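Local coordinates for protein fanconi-associated nuclease 1 homolog (PDB 5Y7Q) that is a bacterial homolog of the Fanconi-associated nuclease family, carrying a C-terminal VRR-NUC domain and seen here with bound nucleic acid, at residues Glu340-Arg345 against Phe512-Glu517; Ser387-Val392 against Val403-Asn408. One frame throughout, in Å; residues are numbered along the deposited sequence.

In the fold
Coming from the N terminus, the chain passes through a long run of helices and enters contact 1 at 340-345, where helix 342-358 begins. It then lays down edge strand 374-380, runs along helix 388-396 and turns back into strand 402-405 at the other edge of the five-stranded mixed sheet. Contact 2 joins that helix and strand and closes a short loop of ten residues. The chain returns to contact 1 only at 512-517, near the end of helix 505-517, so the large loop of 166 residues contains the whole of contact 2. The centres lie 25 Å apart: contact 1 bridges two helices far apart in sequence, whereas contact 2 lies beside the sheet.

Contact 1: Glu340-Arg345 against Phe512-Glu517; sequences ESDAER and FERLLE
A long salt bridge between two helices is all that joins these segments: D342, in the first turn of helix 342-358, faces R514, in the last turn of helix 505-517. D342 OD1 and R514 NH1 are 3.9 Å apart and form no hydrogen bond, so the attraction is best taken as mostly electrostatic. R514 covers most of the gap. Its CG stands anti to the backbone N (chi1 -170°), and a bend at chi3 turns the guanidinium toward the carboxylate, with OD1 oblique to it and the two planes 19° apart. The same arginine makes a cation-pi contact with W558, and both D342 and R514 touch R557, so helix 553-564 lies beside the bridge.

The helix that carries D342 starts with a cap. S341 is the N-cap, and its OG accepts from E344 N at 3.2 Å. E344 folds back in turn: its OE2 takes the hydrogen bond of E340 N at 3.2 Å, coming from above the carboxylate plane, and also pairs with R312. D342, just after the cap, would add a negative charge where the helix dipole is thought to favour one. The arrangement is a long surface salt bridge between an N-capped helix start and a helix of the VRR-NUC domain, about 10 Å at the nearest atoms from the bound nucleic acid.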
loop_
_atom_site.group_PDB
_atom_site.type_symbol
_atom_site.label_atom_id
_atom_site.label_comp_id
_atom_site.label_asym_id
_atom_site.label_seq_id
_atom_site.Cartn_x
_atom_site.Cartn_y
_atom_site.Cartn_z
ATOM N N GLU A 340 -19.152 -7.501 -12.267
ATOM C CA GLU A 340 -18.672 -6.549 -11.275
ATOM C C GLU A 340 -17.850 -5.433 -11.898
ATOM O O GLU A 340 -17.856 -4.307 -11.392
ATOM C CB GLU A 340 -17.821 -7.266 -10.221
ATOM C CG GLU A 340 -18.581 -8.236 -9.312
ATOM C CD GLU A 340 -17.696 -8.935 -8.263
ATOM O OE1 GLU A 340 -16.438 -8.838 -8.336
ATOM O OE2 GLU A 340 -18.287 -9.588 -7.367
ATOM N N SER A 341 -17.129 -5.731 -12.973
ATOM C CA SER A 341 -16.166 -4.808 -13.555
ATOM C C SER A 341 -15.932 -5.215 -14.998
ATOM O O SER A 341 -16.422 -6.249 -15.462
ATOM C CB SER A 341 -14.852 -4.825 -12.777
ATOM O OG SER A 341 -14.341 -6.145 -12.694
ATOM N N ASP A 342 -15.137 -4.409 -15.703
ATOM C CA ASP A 342 -14.741 -4.809 -17.045
ATOM C C ASP A 342 -13.741 -5.948 -16.989
ATOM O O ASP A 342 -13.763 -6.832 -17.856
ATOM C CB ASP A 342 -14.177 -3.616 -17.815
ATOM C CG ASP A 342 -15.270 -2.655 -18.282
ATOM O OD1 ASP A 342 -14.958 -1.475 -18.577
ATOM O OD2 ASP A 342 -16.447 -3.086 -18.345
ATOM N N ALA A 343 -12.894 -5.965 -15.955
ATOM C CA ALA A 343 -11.995 -7.099 -15.746
ATOM C C ALA A 343 -12.772 -8.397 -15.626
ATOM O O ALA A 343 -12.349 -9.444 -16.139
ATOM C CB ALA A 343 -11.143 -6.880 -14.501
ATOM N N GLU A 344 -13.926 -8.344 -14.973
ATOM C CA GLU A 344 -14.690 -9.560 -14.797
ATOM C C GLU A 344 -15.342 -9.976 -16.105
ATOM O O GLU A 344 -15.354 -11.165 -16.435
ATOM C CB GLU A 344 -15.706 -9.377 -13.669
ATOM C CG GLU A 344 -16.487 -10.638 -13.359
ATOM C CD GLU A 344 -16.956 -10.722 -11.918
ATOM O OE1 GLU A 344 -16.101 -10.982 -11.027
ATOM O OE2 GLU A 344 -18.175 -10.539 -11.685
ATOM N N ARG A 345 -15.843 -9.014 -16.890
ATOM C CA ARG A 345 -16.366 -9.346 -18.219
ATOM C C ARG A 345 -15.305 -10.052 -19.055
ATOM O O ARG A 345 -15.539 -11.136 -19.610
ATOM C CB ARG A 345 -16.869 -8.086 -18.943
ATOM C CG ARG A 345 -18.203 -7.504 -18.431
ATOM C CD ARG A 345 -18.793 -6.405 -19.348
ATOM N NE ARG A 345 -19.846 -5.611 -18.693
ATOM C CZ ARG A 345 -21.160 -5.822 -18.825
ATOM N NH1 ARG A 345 -21.609 -6.812 -19.593
ATOM N NH2 ARG A 345 -22.033 -5.040 -18.188
ATOM N N PHE A 512 -10.610 10.615 -18.369
ATOM C CA PHE A 512 -10.870 11.022 -16.987
ATOM C C PHE A 512 -12.141 10.376 -16.446
ATOM O O PHE A 512 -12.189 9.939 -15.285
ATOM C CB PHE A 512 -10.947 12.549 -16.902
ATOM C CG PHE A 512 -9.622 13.229 -17.124
ATOM C CD1 PHE A 512 -8.460 12.477 -17.314
ATOM C CD2 PHE A 512 -9.525 14.604 -17.117
ATOM C CE1 PHE A 512 -7.229 13.085 -17.522
ATOM C CE2 PHE A 512 -8.293 15.218 -17.306
ATOM C CZ PHE A 512 -7.146 14.464 -17.514
ATOM N N GLU A 513 -13.177 10.279 -17.279
ATOM C CA GLU A 513 -14.390 9.609 -16.839
ATOM C C GLU A 513 -14.171 8.110 -16.684
ATOM O O GLU A 513 -14.766 7.489 -15.791
ATOM C CB GLU A 513 -15.534 9.897 -17.810
ATOM C CG GLU A 513 -16.885 10.103 -17.134
ATOM C CD GLU A 513 -17.223 11.575 -16.917
ATOM O OE1 GLU A 513 -17.324 12.329 -17.913
ATOM O OE2 GLU A 513 -17.380 11.973 -15.741
ATOM N N ARG A 514 -13.314 7.509 -17.515
ATOM C CA ARG A 514 -13.047 6.082 -17.337
ATOM C C ARG A 514 -12.337 5.814 -16.014
ATOM O O ARG A 514 -12.671 4.857 -15.302
ATOM C CB ARG A 514 -12.222 5.527 -18.500
ATOM C CG ARG A 514 -12.111 3.996 -18.490
ATOM C CD ARG A 514 -11.319 3.462 -19.675
ATOM N NE ARG A 514 -10.413 2.381 -19.290
ATOM C CZ ARG A 514 -10.701 1.083 -19.363
ATOM N NH1 ARG A 514 -11.895 0.671 -19.811
ATOM N NH2 ARG A 514 -9.783 0.198 -18.978
ATOM N N LEU A 515 -11.354 6.650 -15.669
ATOM C CA LEU A 515 -10.664 6.508 -14.391
ATOM C C LEU A 515 -11.629 6.662 -13.218
ATOM O O LEU A 515 -11.670 5.811 -12.316
ATOM C CB LEU A 515 -9.536 7.531 -14.309
ATOM C CG LEU A 515 -8.693 7.467 -13.045
ATOM C CD1 LEU A 515 -8.263 6.023 -12.749
ATOM C CD2 LEU A 515 -7.497 8.370 -13.222
ATOM N N LEU A 516 -12.425 7.742 -13.223
ATOM C CA LEU A 516 -13.395 7.960 -12.147
ATOM C C LEU A 516 -14.327 6.774 -11.975
ATOM O O LEU A 516 -14.679 6.420 -10.844
ATOM C CB LEU A 516 -14.229 9.212 -12.404
ATOM C CG LEU A 516 -13.674 10.516 -11.836
ATOM C CD1 LEU A 516 -14.717 11.616 -12.014
ATOM C CD2 LEU A 516 -13.249 10.380 -10.373
ATOM N N GLU A 517 -14.761 6.167 -13.088
ATOM C CA GLU A 517 -15.761 5.102 -13.010
ATOM C C GLU A 517 -15.301 3.983 -12.079
ATOM O O GLU A 517 -16.021 3.605 -11.147
ATOM C CB GLU A 517 -16.080 4.567 -14.412
ATOM C CG GLU A 517 -17.108 5.402 -15.190
ATOM C CD GLU A 517 -18.564 5.052 -14.845
ATOM O OE1 GLU A 517 -19.178 4.237 -15.576
ATOM O OE2 GLU A 517 -19.096 5.587 -13.840
#

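Contact 2: Ser387-Val392 against Val403-Asn408; sequences SVEWAV and VHYVEN
Y405 offers one face of its ring to the side chain of E389 and turns an edge to W390. E389 CB sits over the tyrosine face in a CH-pi contact, 3.9 Å from the ring centroid. The glutamate chain then bends at chi2 (89°), which carries CG and the carboxylate along the ring toward the phenol end, where E389 OE1 is 3.4 Å from Y405 OH. S387 OG, at the N-cap of the helix, gives OE1 a weak hydrogen bond.

W390 meets the same ring at its CD1 edge. Y405 CD1 stands over one face of the indole, 3.9 Å from W390 CZ2, making a T-shaped pair with ring centroids 5.1 Å apart and planes at 75°. With CG of Y405 anti to its backbone N (chi1 -171°), the ring extends from the strand to the helix, and one aromatic serves two consecutive helix residues. V388 and V392 touch inner strands 538-545 and 569-577, while Y405 also contacts L529 and D528. The arrangement is that of a helix packed on a mixed sheet, with E389 and W390 meeting edge strand 402-405 through Y405, consistent with the alpha-beta core of PD-(D/E)XK nucleases, the superfamily that includes VRR-NUC domains.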
loop_
_atom_site.group_PDB
_atom_site.type_symbol
_atom_site.label_atom_id
_atom_site.label_comp_id
_atom_site.label_asym_id
_atom_site.label_seq_id
_atom_site.Cartn_x
_atom_site.Cartn_y
_atom_site.Cartn_z
ATOM N N SER A 387 16.636 -1.882 -20.872
ATOM C CA SER A 387 15.303 -2.421 -21.097
ATOM C C SER A 387 14.753 -1.940 -22.436
ATOM O O SER A 387 15.145 -0.892 -22.955
ATOM C CB SER A 387 14.358 -1.986 -19.982
ATOM O OG SER A 387 13.801 -0.721 -20.291
ATOM N N VAL A 388 13.836 -2.729 -23.004
ATOM C CA VAL A 388 13.407 -2.521 -24.389
ATOM C C VAL A 388 12.634 -1.209 -24.562
ATOM O O VAL A 388 12.698 -0.578 -25.629
ATOM C CB VAL A 388 12.586 -3.740 -24.861
ATOM C CG1 VAL A 388 11.229 -3.778 -24.176
ATOM C CG2 VAL A 388 12.436 -3.754 -26.370
ATOM N N GLU A 389 11.907 -0.769 -23.533
ATOM C CA GLU A 389 11.124 0.459 -23.650
ATOM C C GLU A 389 12.018 1.665 -23.937
ATOM O O GLU A 389 11.683 2.507 -24.784
ATOM C CB GLU A 389 10.292 0.669 -22.381
ATOM C CG GLU A 389 9.195 -0.396 -22.159
ATOM C CD GLU A 389 9.661 -1.622 -21.356
ATOM O OE1 GLU A 389 10.583 -1.476 -20.509
ATOM O OE2 GLU A 389 9.094 -2.726 -21.569
ATOM N N TRP A 390 13.169 1.755 -23.262
ATOM C CA TRP A 390 14.128 2.810 -23.577
ATOM C C TRP A 390 14.609 2.703 -25.012
ATOM O O TRP A 390 14.894 3.725 -25.652
ATOM C CB TRP A 390 15.327 2.757 -22.626
ATOM C CG TRP A 390 14.965 2.996 -21.200
ATOM C CD1 TRP A 390 15.060 2.104 -20.173
ATOM C CD2 TRP A 390 14.432 4.205 -20.638
ATOM N NE1 TRP A 390 14.625 2.682 -19.004
ATOM C CE2 TRP A 390 14.231 3.970 -19.260
ATOM C CE3 TRP A 390 14.104 5.463 -21.166
ATOM C CZ2 TRP A 390 13.722 4.946 -18.399
ATOM C CZ3 TRP A 390 13.599 6.426 -20.316
ATOM C CH2 TRP A 390 13.413 6.163 -18.940
ATOM N N ALA A 391 14.711 1.480 -25.534
ATOM C CA ALA A 391 15.203 1.313 -26.895
ATOM C C ALA A 391 14.198 1.849 -27.893
ATOM O O ALA A 391 14.556 2.612 -28.801
ATOM C CB ALA A 391 15.513 -0.156 -27.190
ATOM N N VAL A 392 12.932 1.457 -27.749
ATOM C CA VAL A 392 11.935 1.981 -28.668
ATOM C C VAL A 392 11.854 3.488 -28.534
ATOM O O VAL A 392 11.791 4.211 -29.538
ATOM C CB VAL A 392 10.564 1.329 -28.440
ATOM C CG1 VAL A 392 9.564 1.970 -29.343
ATOM C CG2 VAL A 392 10.629 -0.147 -28.734
ATOM N N VAL A 403 9.407 11.636 -27.722
ATOM C CA VAL A 403 8.861 10.389 -27.199
ATOM C C VAL A 403 9.149 10.315 -25.708
ATOM O O VAL A 403 10.287 10.533 -25.274
ATOM C CB VAL A 403 9.434 9.168 -27.938
ATOM C CG1 VAL A 403 8.697 7.925 -27.546
ATOM C CG2 VAL A 403 9.350 9.395 -29.422
ATOM N N HIS A 404 8.120 10.000 -24.932
ATOM C CA HIS A 404 8.203 9.954 -23.482
ATOM C C HIS A 404 7.748 8.603 -22.956
ATOM O O HIS A 404 6.767 8.023 -23.443
ATOM C CB HIS A 404 7.371 11.065 -22.883
ATOM C CG HIS A 404 7.803 12.421 -23.332
ATOM N ND1 HIS A 404 8.817 13.126 -22.715
ATOM C CD2 HIS A 404 7.378 13.197 -24.355
ATOM C CE1 HIS A 404 8.986 14.282 -23.331
ATOM N NE2 HIS A 404 8.123 14.350 -24.325
ATOM N N TYR A 405 8.483 8.106 -21.967
ATOM C CA TYR A 405 8.148 6.881 -21.260
ATOM C C TYR A 405 7.365 7.303 -20.020
ATOM O O TYR A 405 7.944 7.815 -19.055
ATOM C CB TYR A 405 9.432 6.132 -20.916
ATOM C CG TYR A 405 9.260 4.738 -20.369
ATOM C CD1 TYR A 405 10.361 3.969 -20.025
ATOM C CD2 TYR A 405 8.002 4.184 -20.212
ATOM C CE1 TYR A 405 10.207 2.693 -19.522
ATOM C CE2 TYR A 405 7.839 2.913 -19.712
ATOM C CZ TYR A 405 8.942 2.168 -19.363
ATOM O OH TYR A 405 8.757 0.893 -18.862
ATOM N N VAL A 406 6.060 7.050 -20.031
ATOM C CA VAL A 406 5.133 7.650 -19.076
ATOM C C VAL A 406 4.254 6.608 -18.392
ATOM O O VAL A 406 4.078 6.667 -17.178
ATOM C CB VAL A 406 4.284 8.727 -19.757
ATOM C CG1 VAL A 406 5.133 9.930 -19.970
ATOM C CG2 VAL A 406 3.731 8.198 -21.063
ATOM N N GLU A 407 3.548 5.786 -19.167
ATOM C CA GLU A 407 2.823 4.599 -18.692
ATOM C C GLU A 407 1.843 4.933 -17.567
ATOM O O GLU A 407 2.032 4.606 -16.402
ATOM C CB GLU A 407 3.773 3.460 -18.284
ATOM C CG GLU A 407 4.715 3.669 -17.114
ATOM C CD GLU A 407 5.454 2.393 -16.728
ATOM O OE1 GLU A 407 4.972 1.292 -17.092
ATOM O OE2 GLU A 407 6.519 2.497 -16.072
ATOM N N ASN A 408 0.763 5.584 -17.969
ATOM C CA ASN A 408 -0.369 5.995 -17.134
ATOM C C ASN A 408 -0.008 7.087 -16.125
ATOM O O ASN A 408 -0.908 7.625 -15.491
ATOM C CB ASN A 408 -1.096 4.816 -16.444
ATOM C CG ASN A 408 -0.391 4.285 -15.216
ATOM O OD1 ASN A 408 -0.162 5.010 -14.253
ATOM N ND2 ASN A 408 -0.090 2.979 -15.223
#